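Local coordinates for protein phosphoglycerol transferase GacH (Streptococcus pyogenes MGAS5005, PDB 6DGM) that probably transfers sn-glycerol 1-phosphate onto the rhamnose polysaccharide of the cell wall, through a sulfatase-type domain that binds manganese, at residues I361-D364 with V365-K369; R250-L253 with E254-Q258; P140-A143 with N144-N147. All coordinates share one frame; numbering follows the deposited sequence.

All three contacts are local, each made within one continuous run of chain, and they differ chiefly in where that run lies. Contact 2 lies on the last turns of helix 229-257, one side buried against the central sheet and the other exposed, so apolar side chains and a salt bridge share the same turns. Contact 1 is partly buried and closes the C-terminal turn of helix 349-365, where backbone amides converge on one carbonyl. Contact 3 is a surface loop between strand 135-139 and helix 148-154, mainly polar and held by hydrogen bonds, and alone of the three it touches the bound glycerol phosphate. The centres of contacts 1 and 2 lie about 40 Å apart, on opposite sides of the chain's centre.

Contact 1 (I361-D364 with V365-K369); sequences IQYD and VTIGK
G368 and I367 fold back over Y363 at the C-terminal end of helix 349-365, where the chain turns off with two bonds to one carbonyl. The tight part centres there: Y363 O accepts from G368 N (i+5) at 2.8 Å and from T366 N (i+3) at 3.1 Å. The two donors come from opposite faces of the carbonyl plane, T366 N standing 63° out of it and G368 N tilted by 32°. Neither bond keeps the i to i+4 pattern that V365 N and I361 O still follow at 3.1 Å. T366 OG1 donates to Q362 O at 2.7 Å; a chi1 of 53° sets this hydroxyl between its own N and carbonyl carbon. The Y363 ring is covered on one face by the G368 backbone, with G368 CA 3.5 Å from Y363 CE2, while I367 crosses it at about a right angle, I367 CG1 being 3.6 Å from Y363 CE1. The packing ends at K369, whose side chain leads away and is exposed. Both carboxylate oxygens of D364 are bonded beyond the turn, to Y9, Y371 and L372. Y9 also meets the Y363 ring edge-to-face, and I361 touches both helix 11-29 and helix 328-339.

Contact 2 (R250-L253 with E254-Q258); sequences RAFL and EKLTQ
R250 and E254, one helical turn apart, meet with their guanidinium and carboxylate planes 88° apart. R250 NE donates to E254 OE2 at 2.9 Å in a nearly straight bond (162°). The oxygen lies at the guanidinium edge, in its plane, whereas the donor stands 38° out of the carboxylate plane. NE alone makes the salt bridge, R250 NH2 staying 3.7 Å from E254 OE2. With R250 CG anti to the backbone N, that carbon passes 3.4 Å from E254 OE2, and the extended chain beyond it brings NE to the oxygen; R250 NH1 turns to N67. On the buried side L256 CD1 sits over one face of the F252 ring, 4.0 Å from the centroid and offset toward the rim, a CH-pi contact, and L253 CD2 approaches that methyl to 3.9 Å. This division into a charged and an apolar side is that of an amphipathic helix: in the alkaline phosphatase-like fold of this domain, helix 229-257 lays L253 and L256 on the central sheet at W296, while F252 stacks with Y186 of helix 182-192. Near the helix end T257 OG1 donates to E254 O at 2.6 Å. On the charged side a water donates to A251 O at 2.9 Å and, at 3.3 Å, to E254 OE1.

Contact 3 (P140-A143 with N144-N147); sequences PASA and NNFN. With 1GP (sn-glycerol-1-phosphate), chain D.
The carboxamide of N145 lies across S142, with S142 O over one of its faces, 3.6 Å from N145 CG, while O2 of sn-glycerol-1-phosphate meets it at the ND2 edge, close to its plane. S142 CB is on the same side as S142 O, 3.5 Å from N145 OD1. S142 to N145 form a type I beta turn, set between strand 135-139 and helix 148-154. The ring of F146, which follows the turn, meets the ligand obliquely, F146 CE2 lying 3.8 Å from its O1P. The turn is closed by N145 N, which donates to S142 O at 3.1 Å from well above the carbonyl plane. An ST turn is nested in it: S142 OG accepts from N144 N at 3.0 Å (153°). The turn serves the ligand pocket of this glycerol phosphate transferase. With chi1 at -68°, N145 CG is anti to the carbonyl carbon and the amide swings back past A141, whence N145 ND2 donates to the ligand O2 at 3.0 Å, nearly straight at 162°. A141 CB borders the same hydroxyl more loosely. H139, H209 and R148 also hydrogen-bond the ligand, and the manganese ion lies about 11 Å from the N145 side chain. Beside the turn, one water donates to both S142 O and N145 O, the latter at 2.8 Å.

Contact 1 (I361-D364 with V365-K369)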
ATOM      1  N   ILE A 361      17.036  11.678  -5.154  1.00 19.22           N
ATOM      2  CA  ILE A 361      15.972  11.511  -6.145  1.00 19.06           C
ATOM      3  C   ILE A 361      14.667  12.101  -5.627  1.00 17.88           C
ATOM      4  O   ILE A 361      13.946  12.818  -6.338  1.00 17.67           O
ATOM      5  CB  ILE A 361      15.809  10.018  -6.491  1.00 20.74           C
ATOM      6  CG1 ILE A 361      17.080   9.472  -7.158  1.00 21.88           C
ATOM      7  CG2 ILE A 361      14.552   9.791  -7.362  1.00 21.76           C
ATOM      8  CD1 ILE A 361      17.466  10.156  -8.471  1.00 23.20           C
ATOM      9  N   GLN A 362      14.337  11.778  -4.379  1.00 17.71           N
ATOM     10  CA  GLN A 362      13.086  12.208  -3.762  1.00 17.71           C
ATOM     11  C   GLN A 362      13.020  13.719  -3.655  1.00 17.92           C
ATOM     12  O   GLN A 362      11.967  14.326  -3.910  1.00 17.40           O
ATOM     13  CB  GLN A 362      13.028  11.557  -2.381  1.00 17.57           C
ATOM     14  CG  GLN A 362      11.764  11.801  -1.572  1.00 17.70           C
ATOM     15  CD  GLN A 362      11.631  10.820  -0.421  1.00 18.13           C
ATOM     16  OE1 GLN A 362      12.471   9.933  -0.237  1.00 17.08           O
ATOM     17  NE2 GLN A 362      10.584  10.993   0.382  1.00 19.22           N
ATOM     18  N   TYR A 363      14.130  14.351  -3.284  1.00 18.00           N
ATOM     19  CA  TYR A 363      14.174  15.806  -3.270  1.00 18.54           C
ATOM     20  C   TYR A 363      14.038  16.354  -4.683  1.00 19.33           C
ATOM     21  O   TYR A 363      13.246  17.276  -4.929  1.00 19.52           O
ATOM     22  CB  TYR A 363      15.477  16.267  -2.612  1.00 18.27           C
ATOM     23  CG  TYR A 363      15.573  17.755  -2.433  1.00 19.59           C
ATOM     24  CD1 TYR A 363      14.986  18.383  -1.349  1.00 20.13           C
ATOM     25  CD2 TYR A 363      16.248  18.544  -3.359  1.00 20.49           C
ATOM     26  CE1 TYR A 363      15.069  19.742  -1.186  1.00 21.38           C
ATOM     27  CE2 TYR A 363      16.329  19.900  -3.205  1.00 21.85           C
ATOM     28  CZ  TYR A 363      15.746  20.495  -2.128  1.00 22.56           C
ATOM     29  OH  TYR A 363      15.839  21.858  -1.993  1.00 24.65           O
ATOM     30  N   ASP A 364      14.756  15.757  -5.637  1.00 19.50           N
ATOM     31  CA  ASP A 364      14.773  16.305  -6.984  1.00 20.40           C
ATOM     32  C   ASP A 364      13.373  16.386  -7.574  1.00 19.93           C
ATOM     33  O   ASP A 364      13.044  17.353  -8.276  1.00 20.13           O
ATOM     34  CB  ASP A 364      15.655  15.460  -7.898  1.00 21.83           C
ATOM     35  CG  ASP A 364      15.876  16.119  -9.233  1.00 23.11           C
ATOM     36  OD1 ASP A 364      16.572  17.161  -9.226  1.00 22.71           O
ATOM     37  OD2 ASP A 364      15.348  15.625 -10.266  1.00 23.43           O
ATOM     38  N   VAL A 365      12.543  15.364  -7.329  1.00 19.68           N
ATOM     39  CA  VAL A 365      11.230  15.285  -7.947  1.00 19.10           C
ATOM     40  C   VAL A 365      10.132  15.969  -7.134  1.00 20.14           C
ATOM     41  O   VAL A 365       8.994  16.059  -7.618  1.00 20.81           O
ATOM     42  CB  VAL A 365      10.818  13.818  -8.207  1.00 18.64           C
ATOM     43  CG1 VAL A 365      11.884  13.081  -9.016  1.00 20.19           C
ATOM     44  CG2 VAL A 365      10.523  13.074  -6.906  1.00 17.85           C
ATOM     45  N   THR A 366      10.432  16.463  -5.935  1.00 20.34           N
ATOM     46  CA  THR A 366       9.404  17.130  -5.139  1.00 20.25           C
ATOM     47  C   THR A 366       9.655  18.631  -5.130  1.00 22.33           C
ATOM     48  O   THR A 366       9.069  19.370  -5.931  1.00 25.29           O
ATOM     49  CB  THR A 366       9.294  16.532  -3.731  1.00 19.05           C
ATOM     50  OG1 THR A 366      10.568  16.514  -3.088  1.00 18.82           O
ATOM     51  CG2 THR A 366       8.747  15.106  -3.787  1.00 17.48           C
ATOM     52  N   ILE A 367      10.540  19.102  -4.263  1.00 20.72           N
ATOM     53  CA  ILE A 367      10.780  20.531  -4.153  1.00 22.01           C
ATOM     54  C   ILE A 367      12.129  20.952  -4.711  1.00 23.01           C
ATOM     55  O   ILE A 367      12.482  22.142  -4.624  1.00 24.02           O
ATOM     56  CB  ILE A 367      10.561  21.015  -2.705  1.00 24.74           C
ATOM     57  CG1 ILE A 367      11.561  20.349  -1.769  1.00 26.37           C
ATOM     58  CG2 ILE A 367       9.111  20.678  -2.272  1.00 24.88           C
ATOM     59  CD1 ILE A 367      11.636  21.009  -0.409  1.00 28.57           C
ATOM     60  N   GLY A 368      12.872  20.033  -5.319  1.00 22.87           N
ATOM     61  CA  GLY A 368      14.161  20.344  -5.906  1.00 25.23           C
ATOM     62  C   GLY A 368      14.074  20.889  -7.319  1.00 26.85           C
ATOM     63  O   GLY A 368      13.047  21.403  -7.768  1.00 27.18           O
ATOM     64  N   LYS A 369      15.183  20.733  -8.044  1.00 27.96           N
ATOM     65  CA  LYS A 369      15.435  21.425  -9.301  1.00 26.68           C
ATOM     66  C   LYS A 369      14.998  20.653 -10.540  1.00 26.23           C
ATOM     67  O   LYS A 369      15.052  21.206 -11.649  1.00 26.84           O
ATOM     68  CB  LYS A 369      16.943  21.691  -9.422  1.00 29.05           C
ATOM     69  CG  LYS A 369      17.533  22.541  -8.312  1.00 33.67           C
ATOM     70  CD  LYS A 369      17.117  23.986  -8.451  1.00 39.64           C
ATOM     71  CE  LYS A 369      17.917  24.872  -7.516  1.00 43.81           C
ATOM     72  NZ  LYS A 369      17.578  26.297  -7.740  1.00 48.04           N
TER

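Contact 2 (R250-L253 with E254-Q258)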
ATOM      1  N   ARG A 250     -11.032 -14.029   0.704  1.00 19.65           N
ATOM      2  CA  ARG A 250     -10.849 -15.340   0.088  1.00 20.00           C
ATOM      3  C   ARG A 250     -11.735 -15.503  -1.144  1.00 20.92           C
ATOM      4  O   ARG A 250     -11.274 -15.978  -2.188  1.00 21.80           O
ATOM      5  CB  ARG A 250     -11.144 -16.445   1.101  1.00 21.22           C
ATOM      6  CG  ARG A 250     -11.201 -17.852   0.495  1.00 27.43           C
ATOM      7  CD  ARG A 250     -11.588 -18.875   1.542  1.00 37.46           C
ATOM      8  NE  ARG A 250     -11.821 -20.197   0.970  1.00 47.55           N
ATOM      9  CZ  ARG A 250     -12.135 -21.276   1.680  1.00 53.01           C
ATOM     10  NH1 ARG A 250     -12.255 -21.190   2.999  1.00 53.29           N
ATOM     11  NH2 ARG A 250     -12.323 -22.441   1.074  1.00 54.97           N
ATOM     12  N   ALA A 251     -13.024 -15.157  -1.025  1.00 21.06           N
ATOM     13  CA  ALA A 251     -13.941 -15.307  -2.148  1.00 22.01           C
ATOM     14  C   ALA A 251     -13.519 -14.452  -3.335  1.00 20.49           C
ATOM     15  O   ALA A 251     -13.637 -14.879  -4.492  1.00 21.22           O
ATOM     16  CB  ALA A 251     -15.369 -14.954  -1.724  1.00 22.96           C
ATOM     17  N   PHE A 252     -13.035 -13.243  -3.065  1.00 19.07           N
ATOM     18  CA  PHE A 252     -12.524 -12.370  -4.114  1.00 18.21           C
ATOM     19  C   PHE A 252     -11.354 -13.013  -4.845  1.00 18.16           C
ATOM     20  O   PHE A 252     -11.327 -13.056  -6.080  1.00 18.51           O
ATOM     21  CB  PHE A 252     -12.107 -11.059  -3.451  1.00 17.29           C
ATOM     22  CG  PHE A 252     -11.445 -10.055  -4.359  1.00 17.39           C
ATOM     23  CD1 PHE A 252     -12.077  -9.598  -5.496  1.00 18.30           C
ATOM     24  CD2 PHE A 252     -10.195  -9.547  -4.032  1.00 17.52           C
ATOM     25  CE1 PHE A 252     -11.462  -8.641  -6.314  1.00 18.50           C
ATOM     26  CE2 PHE A 252      -9.576  -8.596  -4.842  1.00 17.28           C
ATOM     27  CZ  PHE A 252     -10.220  -8.136  -5.975  1.00 17.43           C
ATOM     28  N   LEU A 253     -10.357 -13.491  -4.107  1.00 17.69           N
ATOM     29  CA  LEU A 253      -9.204 -14.089  -4.772  1.00 17.83           C
ATOM     30  C   LEU A 253      -9.617 -15.320  -5.576  1.00 18.78           C
ATOM     31  O   LEU A 253      -9.117 -15.536  -6.688  1.00 18.86           O
ATOM     32  CB  LEU A 253      -8.116 -14.434  -3.755  1.00 18.81           C
ATOM     33  CG  LEU A 253      -7.505 -13.279  -2.950  1.00 20.84           C
ATOM     34  CD1 LEU A 253      -6.268 -13.803  -2.212  1.00 23.32           C
ATOM     35  CD2 LEU A 253      -7.164 -12.063  -3.777  1.00 20.61           C
ATOM     36  N   GLU A 254     -10.512 -16.156  -5.019  1.00 19.85           N
ATOM     37  CA  GLU A 254     -10.999 -17.321  -5.753  1.00 22.14           C
ATOM     38  C   GLU A 254     -11.584 -16.906  -7.098  1.00 22.13           C
ATOM     39  O   GLU A 254     -11.329 -17.546  -8.115  1.00 22.91           O
ATOM     40  CB  GLU A 254     -12.026 -18.077  -4.899  1.00 26.09           C
ATOM     41  CG  GLU A 254     -11.417 -18.839  -3.734  1.00 35.27           C
ATOM     42  CD  GLU A 254     -12.455 -19.405  -2.773  1.00 46.21           C
ATOM     43  OE1 GLU A 254     -13.653 -19.069  -2.907  1.00 50.66           O
ATOM     44  OE2 GLU A 254     -12.067 -20.183  -1.874  1.00 49.55           O
ATOM     45  N   LYS A 255     -12.332 -15.799  -7.133  1.00 21.23           N
ATOM     46  CA  LYS A 255     -12.868 -15.323  -8.407  1.00 23.36           C
ATOM     47  C   LYS A 255     -11.756 -14.855  -9.335  1.00 22.67           C
ATOM     48  O   LYS A 255     -11.819 -15.074 -10.551  1.00 23.77           O
ATOM     49  CB  LYS A 255     -13.859 -14.183  -8.164  1.00 23.76           C
ATOM     50  CG  LYS A 255     -15.178 -14.645  -7.526  1.00 27.58           C
ATOM     51  CD  LYS A 255     -16.011 -15.419  -8.511  1.00 35.99           C
ATOM     52  CE  LYS A 255     -17.353 -15.795  -7.909  1.00 47.36           C
ATOM     53  NZ  LYS A 255     -18.053 -14.603  -7.349  1.00 54.86           N
ATOM     54  N   LEU A 256     -10.727 -14.207  -8.790  1.00 21.37           N
ATOM     55  CA  LEU A 256      -9.625 -13.776  -9.644  1.00 19.84           C
ATOM     56  C   LEU A 256      -8.929 -14.959 -10.301  1.00 21.31           C
ATOM     57  O   LEU A 256      -8.432 -14.831 -11.425  1.00 23.10           O
ATOM     58  CB  LEU A 256      -8.605 -12.966  -8.854  1.00 18.47           C
ATOM     59  CG  LEU A 256      -9.127 -11.631  -8.284  1.00 18.28           C
ATOM     60  CD1 LEU A 256      -8.063 -10.979  -7.449  1.00 18.29           C
ATOM     61  CD2 LEU A 256      -9.585 -10.684  -9.385  1.00 18.47           C
ATOM     62  N   THR A 257      -8.867 -16.112  -9.628  1.00 20.76           N
ATOM     63  CA  THR A 257      -8.181 -17.255 -10.228  1.00 22.69           C
ATOM     64  C   THR A 257      -8.886 -17.758 -11.486  1.00 23.16           C
ATOM     65  O   THR A 257      -8.269 -18.453 -12.297  1.00 23.98           O
ATOM     66  CB  THR A 257      -8.032 -18.446  -9.270  1.00 26.00           C
ATOM     67  OG1 THR A 257      -9.314 -19.017  -8.978  1.00 31.17           O
ATOM     68  CG2 THR A 257      -7.354 -18.043  -7.996  1.00 23.09           C
ATOM     69  N   GLN A 258     -10.164 -17.424 -11.648  1.00 23.85           N
ATOM     70  CA  GLN A 258     -10.950 -17.875 -12.785  1.00 27.23           C
ATOM     71  C   GLN A 258     -10.945 -16.891 -13.944  1.00 27.07           C
ATOM     72  O   GLN A 258     -11.592 -17.158 -14.960  1.00 29.11           O
ATOM     73  CB  GLN A 258     -12.400 -18.133 -12.354  1.00 30.53           C
ATOM     74  CG  GLN A 258     -12.547 -19.131 -11.215  1.00 35.34           C
ATOM     75  CD  GLN A 258     -11.929 -20.473 -11.527  1.00 42.38           C
ATOM     76  OE1 GLN A 258     -12.179 -21.062 -12.587  1.00 46.36           O
ATOM     77  NE2 GLN A 258     -11.106 -20.968 -10.611  1.00 44.47           N
TER
HETATM   78  O   HOH W   1     -15.393 -17.092  -4.878  1.00 29.77           O

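Contact 3 (P140-A143 with N144-N147)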
ATOM      1  N   PRO A 140     -15.288   4.019  -1.188  1.00 14.96           N
ATOM      2  CA  PRO A 140     -16.697   4.303  -0.858  1.00 16.53           C
ATOM      3  C   PRO A 140     -16.869   5.414   0.180  1.00 16.23           C
ATOM      4  O   PRO A 140     -17.378   5.212   1.280  1.00 16.27           O
ATOM      5  CB  PRO A 140     -17.226   2.938  -0.402  1.00 18.34           C
ATOM      6  CG  PRO A 140     -16.077   2.100  -0.106  1.00 18.15           C
ATOM      7  CD  PRO A 140     -14.854   2.684  -0.723  1.00 16.17           C
ATOM      8  N   ALA A 141     -16.457   6.615  -0.200  1.00 15.26           N
ATOM      9  CA  ALA A 141     -16.772   7.837   0.536  1.00 15.57           C
ATOM     10  C   ALA A 141     -16.721   8.963  -0.491  1.00 15.72           C
ATOM     11  O   ALA A 141     -16.877   8.718  -1.693  1.00 16.93           O
ATOM     12  CB  ALA A 141     -15.825   8.023   1.731  1.00 15.78           C
ATOM     13  N   SER A 142     -16.490  10.189  -0.031  1.00 14.85           N
ATOM     14  CA  SER A 142     -16.329  11.292  -0.967  1.00 14.98           C
ATOM     15  C   SER A 142     -14.995  11.197  -1.703  1.00 15.15           C
ATOM     16  O   SER A 142     -13.937  11.021  -1.091  1.00 15.29           O
ATOM     17  CB  SER A 142     -16.390  12.636  -0.246  1.00 15.02           C
ATOM     18  OG  SER A 142     -16.026  13.667  -1.150  1.00 15.53           O
ATOM     19  N   ALA A 143     -15.051  11.359  -3.019  1.00 15.07           N
ATOM     20  CA  ALA A 143     -13.830  11.445  -3.815  1.00 14.34           C
ATOM     21  C   ALA A 143     -12.934  12.611  -3.393  1.00 14.80           C
ATOM     22  O   ALA A 143     -11.729  12.581  -3.660  1.00 14.32           O
ATOM     23  CB  ALA A 143     -14.176  11.610  -5.299  1.00 15.27           C
ATOM     24  N   ASN A 144     -13.477  13.632  -2.729  1.00 15.54           N
ATOM     25  CA  ASN A 144     -12.666  14.780  -2.341  1.00 16.05           C
ATOM     26  C   ASN A 144     -12.019  14.636  -0.977  1.00 16.29           C
ATOM     27  O   ASN A 144     -11.184  15.478  -0.618  1.00 17.40           O
ATOM     28  CB  ASN A 144     -13.501  16.039  -2.434  1.00 16.42           C
ATOM     29  CG  ASN A 144     -13.787  16.421  -3.864  1.00 18.59           C
ATOM     30  OD1 ASN A 144     -12.852  16.620  -4.660  1.00 20.63           O
ATOM     31  ND2 ASN A 144     -15.066  16.486  -4.222  1.00 18.30           N
ATOM     32  N   ASN A 145     -12.337  13.583  -0.224  1.00 15.22           N
ATOM     33  CA  ASN A 145     -11.613  13.368   1.017  1.00 14.77           C
ATOM     34  C   ASN A 145     -10.125  13.216   0.704  1.00 14.65           C
ATOM     35  O   ASN A 145      -9.734  12.524  -0.245  1.00 14.52           O
ATOM     36  CB  ASN A 145     -12.132  12.129   1.752  1.00 14.49           C
ATOM     37  CG  ASN A 145     -13.566  12.303   2.285  1.00 16.16           C
ATOM     38  OD1 ASN A 145     -14.132  13.399   2.250  1.00 16.80           O
ATOM     39  ND2 ASN A 145     -14.128  11.230   2.813  1.00 16.79           N
ATOM     40  N   PHE A 146      -9.294  13.877   1.505  1.00 14.99           N
ATOM     41  CA  PHE A 146      -7.838  13.793   1.376  1.00 15.38           C
ATOM     42  C   PHE A 146      -7.342  14.146  -0.016  1.00 15.95           C
ATOM     43  O   PHE A 146      -6.285  13.686  -0.449  1.00 16.77           O
ATOM     44  CB  PHE A 146      -7.309  12.453   1.878  1.00 14.74           C
ATOM     45  CG  PHE A 146      -7.470  12.305   3.338  1.00 16.08           C
ATOM     46  CD1 PHE A 146      -6.632  13.000   4.210  1.00 16.28           C
ATOM     47  CD2 PHE A 146      -8.532  11.578   3.871  1.00 18.03           C
ATOM     48  CE1 PHE A 146      -6.819  12.914   5.591  1.00 18.72           C
ATOM     49  CE2 PHE A 146      -8.716  11.493   5.236  1.00 19.42           C
ATOM     50  CZ  PHE A 146      -7.857  12.154   6.097  1.00 20.18           C
ATOM     51  N   ASN A 147      -8.078  15.006  -0.708  1.00 15.93           N
ATOM     52  CA  ASN A 147      -7.679  15.509  -2.022  1.00 16.87           C
ATOM     53  C   ASN A 147      -7.578  14.405  -3.068  1.00 16.21           C
ATOM     54  O   ASN A 147      -6.909  14.574  -4.076  1.00 15.96           O
ATOM     55  CB  ASN A 147      -6.339  16.261  -1.934  1.00 19.47           C
ATOM     56  CG  ASN A 147      -6.185  17.332  -2.988  1.00 23.05           C
ATOM     57  OD1 ASN A 147      -7.161  17.922  -3.439  1.00 24.44           O
ATOM     58  ND2 ASN A 147      -4.925  17.626  -3.359  1.00 24.39           N
TER
HETATM   59  C3  1GP D 902     -11.900   8.273   4.280  1.00 23.31           C
HETATM   60  O3  1GP D 902      -9.819   7.180   3.626  1.00 19.67           O
HETATM   61  C2  1GP D 902     -10.419   8.114   4.548  1.00 23.68           C
HETATM   62  O2  1GP D 902     -12.170   8.944   3.051  1.00 23.95           O
HETATM   63  C1  1GP D 902     -10.173   7.657   5.978  1.00 28.60           C
HETATM   64  O1P 1GP D 902      -8.792   7.806   6.321  1.00 29.62           O
HETATM   65  O2P 1GP D 902      -8.295   6.138   8.332  1.00 28.89           O
HETATM   66  O3P 1GP D 902      -7.026   8.409   7.939  1.00 27.93           O
HETATM   67  O4P 1GP D 902      -9.452   8.383   8.703  1.00 32.71           O
HETATM   68  P   1GP D 902      -8.362   7.636   7.875  1.00 28.91           P
HETATM   69  O   HOH W   2     -11.330  10.335  -1.101  1.00 14.70           O